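Local coordinates for protein pantothenate synthetase (Francisella tularensis subsp. tularensis, PDB 3N8H) that probably catalyses the ATP-dependent condensation of pantoate with beta-alanine to pantothenate, through a pantoyl-adenylate intermediate, as a homodimer, at residues 133-138 against 161-166. Residues are numbered along the deposited sequence; the frame is centred on the assembly and turned at random.
Sequences TVVLKL and KQLVKD
Leu163 reaches across to Val135 and Leu136, and the contact is carried by one of its methyl groups, CD2. The bond from CA to CB is directed at helix 127-142, but CB itself makes no close contact there. With CG anti to the backbone N (chi1 -176°), the chain extends toward that helix, and CD2 is the branch that arrives at it. Leu163 CD2 lies 3.8 Å from Val135 CG1, a methyl-to-methyl contact, and also 3.8 Å from Leu136 N, so it rests against the backbone of the facing helix. The same Leu163 CD2 is 4.1 Å from Leu136 CB; Leu163 CD1 is a looser neighbour, 4.3 Å from Leu136 CB. No hydrogen bond links the segments. The two helices are consecutive in the HUP-type alpha/beta fold and flank strand 146-150 in sequence: helix 127-142 leads into it, and helix 154-166 is the connection of a beta-alpha-beta crossover from that strand to its parallel neighbour 172-176. Leu136 also packs on Phe167 of the second subunit, placing this junction beside the dimer interface. There Asp166 OD1 meets Lys137 NZ of the second subunit in an intersubunit salt bridge, while Asp166 OD2 accepts from Gln162 NE2 at 2.8 Å, a nearly straight bond (168°) arriving from above the carboxylate plane.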
ATOM      1  N   THR A 133       1.546  -6.528   1.920  1.00 35.36           N
ATOM      2  CA  THR A 133       1.208  -6.239   0.529  1.00 38.40           C
ATOM      3  C   THR A 133       0.095  -7.187   0.021  1.00 31.25           C
ATOM      4  O   THR A 133      -0.913  -6.746  -0.546  1.00 32.71           O
ATOM      5  CB  THR A 133       2.459  -6.353  -0.387  1.00 32.88           C
ATOM      6  OG1 THR A 133       3.483  -5.449   0.080  1.00 32.94           O
ATOM      7  CG2 THR A 133       2.102  -6.004  -1.823  1.00 37.38           C
ATOM      8  N   VAL A 134       0.269  -8.479   0.254  1.00 29.50           N
ATOM      9  CA  VAL A 134      -0.743  -9.452  -0.160  1.00 31.89           C
ATOM     10  C   VAL A 134      -2.027  -9.278   0.655  1.00 30.09           C
ATOM     11  O   VAL A 134      -3.119  -9.409   0.119  1.00 32.23           O
ATOM     12  CB  VAL A 134      -0.227 -10.922  -0.117  1.00 32.70           C
ATOM     13  CG1 VAL A 134      -0.222 -11.475   1.305  1.00 31.68           C
ATOM     14  CG2 VAL A 134      -1.106 -11.795  -1.003  1.00 34.63           C
ATOM     15  N   VAL A 135      -1.914  -8.948   1.940  1.00 26.39           N
ATOM     16  CA  VAL A 135      -3.125  -8.752   2.742  1.00 30.05           C
ATOM     17  C   VAL A 135      -3.933  -7.537   2.234  1.00 31.73           C
ATOM     18  O   VAL A 135      -5.160  -7.607   2.028  1.00 31.04           O
ATOM     19  CB  VAL A 135      -2.792  -8.642   4.271  1.00 33.33           C
ATOM     20  CG1 VAL A 135      -3.995  -8.133   5.067  1.00 27.08           C
ATOM     21  CG2 VAL A 135      -2.356  -9.998   4.803  1.00 31.91           C
ATOM     22  N   LEU A 136      -3.227  -6.442   1.974  1.00 32.87           N
ATOM     23  CA  LEU A 136      -3.860  -5.271   1.363  1.00 34.54           C
ATOM     24  C   LEU A 136      -4.589  -5.646   0.062  1.00 37.45           C
ATOM     25  O   LEU A 136      -5.724  -5.243  -0.154  1.00 30.07           O
ATOM     26  CB  LEU A 136      -2.831  -4.160   1.093  1.00 33.95           C
ATOM     27  CG  LEU A 136      -3.443  -2.853   0.560  1.00 37.50           C
ATOM     28  CD1 LEU A 136      -4.691  -2.428   1.360  1.00 37.86           C
ATOM     29  CD2 LEU A 136      -2.415  -1.714   0.535  1.00 28.80           C
ATOM     30  N   LYS A 137      -3.926  -6.401  -0.806  1.00 30.22           N
ATOM     31  CA  LYS A 137      -4.550  -6.838  -2.063  1.00 35.36           C
ATOM     32  C   LYS A 137      -5.817  -7.683  -1.837  1.00 34.19           C
ATOM     33  O   LYS A 137      -6.862  -7.460  -2.459  1.00 31.50           O
ATOM     34  CB  LYS A 137      -3.523  -7.630  -2.887  1.00 28.30           C
ATOM     35  CG  LYS A 137      -2.462  -6.751  -3.564  1.00 31.38           C
ATOM     36  CD  LYS A 137      -1.292  -7.629  -4.077  1.00 29.67           C
ATOM     37  CE  LYS A 137      -0.312  -6.796  -4.933  1.00 26.20           C
ATOM     38  NZ  LYS A 137      -0.806  -6.605  -6.333  1.00 36.17           N
ATOM     39  N   LEU A 138      -5.712  -8.647  -0.922  1.00 31.34           N
ATOM     40  CA  LEU A 138      -6.799  -9.570  -0.613  1.00 33.13           C
ATOM     41  C   LEU A 138      -8.014  -8.839  -0.045  1.00 34.89           C
ATOM     42  O   LEU A 138      -9.175  -9.208  -0.279  1.00 32.21           O
ATOM     43  CB  LEU A 138      -6.312 -10.616   0.389  1.00 30.06           C
ATOM     44  CG  LEU A 138      -5.378 -11.664  -0.248  1.00 33.14           C
ATOM     45  CD1 LEU A 138      -4.783 -12.583   0.801  1.00 25.89           C
ATOM     46  CD2 LEU A 138      -6.140 -12.501  -1.318  1.00 37.38           C
ATOM     47  N   LYS A 161      -3.890  -4.557  11.794  1.00 30.08           N
ATOM     48  CA  LYS A 161      -4.797  -3.552  12.375  1.00 34.70           C
ATOM     49  C   LYS A 161      -4.302  -2.181  11.949  1.00 34.22           C
ATOM     50  O   LYS A 161      -5.100  -1.288  11.653  1.00 36.36           O
ATOM     51  CB  LYS A 161      -4.884  -3.658  13.909  1.00 32.20           C
ATOM     52  CG  LYS A 161      -5.590  -4.915  14.442  1.00 37.93           C
ATOM     53  CD  LYS A 161      -5.550  -4.975  15.983  1.00 37.63           C
ATOM     54  CE  LYS A 161      -6.568  -5.972  16.562  1.00 36.36           C
ATOM     55  NZ  LYS A 161      -6.405  -6.110  18.068  1.00 41.54           N
ATOM     56  N   GLN A 162      -2.979  -2.022  11.874  1.00 34.92           N
ATOM     57  CA  GLN A 162      -2.415  -0.727  11.476  1.00 29.65           C
ATOM     58  C   GLN A 162      -2.689  -0.474   9.978  1.00 28.74           C
ATOM     59  O   GLN A 162      -3.070   0.626   9.589  1.00 34.80           O
ATOM     60  CB  GLN A 162      -0.917  -0.661  11.770  1.00 34.99           C
ATOM     61  CG  GLN A 162      -0.300   0.700  11.479  1.00 36.37           C
ATOM     62  CD  GLN A 162      -0.773   1.765  12.448  1.00 42.07           C
ATOM     63  OE1 GLN A 162      -0.783   1.546  13.657  1.00 43.27           O
ATOM     64  NE2 GLN A 162      -1.167   2.922  11.923  1.00 37.27           N
ATOM     65  N   LEU A 163      -2.525  -1.515   9.169  1.00 37.53           N
ATOM     66  CA  LEU A 163      -2.854  -1.472   7.737  1.00 32.91           C
ATOM     67  C   LEU A 163      -4.295  -1.044   7.457  1.00 29.95           C
ATOM     68  O   LEU A 163      -4.560  -0.246   6.562  1.00 32.11           O
ATOM     69  CB  LEU A 163      -2.644  -2.844   7.132  1.00 28.93           C
ATOM     70  CG  LEU A 163      -2.861  -2.938   5.629  1.00 38.98           C
ATOM     71  CD1 LEU A 163      -1.640  -2.392   4.869  1.00 34.13           C
ATOM     72  CD2 LEU A 163      -3.230  -4.389   5.195  1.00 25.83           C
ATOM     73  N   VAL A 164      -5.230  -1.612   8.202  1.00 29.50           N
ATOM     74  CA  VAL A 164      -6.664  -1.364   7.996  1.00 32.47           C
ATOM     75  C   VAL A 164      -7.003   0.086   8.367  1.00 31.49           C
ATOM     76  O   VAL A 164      -7.793   0.757   7.687  1.00 37.35           O
ATOM     77  CB  VAL A 164      -7.529  -2.425   8.775  1.00 42.00           C
ATOM     78  CG1 VAL A 164      -8.926  -1.913   9.086  1.00 43.02           C
ATOM     79  CG2 VAL A 164      -7.598  -3.731   7.991  1.00 38.11           C
ATOM     80  N   LYS A 165      -6.335   0.575   9.404  1.00 35.45           N
ATOM     81  CA  LYS A 165      -6.468   1.943   9.877  1.00 38.04           C
ATOM     82  C   LYS A 165      -5.880   2.960   8.888  1.00 39.48           C
ATOM     83  O   LYS A 165      -6.501   3.981   8.553  1.00 34.07           O
ATOM     84  CB  LYS A 165      -5.735   2.050  11.214  1.00 31.64           C
ATOM     85  CG  LYS A 165      -5.819   3.424  11.868  1.00 38.56           C
ATOM     86  CD  LYS A 165      -4.909   3.489  13.101  1.00 40.58           C
ATOM     87  CE  LYS A 165      -5.290   4.647  14.010  1.00 52.15           C
ATOM     88  NZ  LYS A 165      -4.633   4.518  15.339  1.00 58.23           N
ATOM     89  N   ASP A 166      -4.672   2.672   8.424  1.00 32.73           N
ATOM     90  CA  ASP A 166      -3.900   3.605   7.601  1.00 31.29           C
ATOM     91  C   ASP A 166      -4.457   3.734   6.206  1.00 32.29           C
ATOM     92  O   ASP A 166      -4.370   4.792   5.587  1.00 34.82           O
ATOM     93  CB  ASP A 166      -2.448   3.141   7.514  1.00 38.82           C
ATOM     94  CG  ASP A 166      -1.532   3.897   8.479  1.00 45.68           C
ATOM     95  OD1 ASP A 166      -1.629   5.148   8.566  1.00 53.67           O
ATOM     96  OD2 ASP A 166      -0.711   3.232   9.141  1.00 38.87           O
TER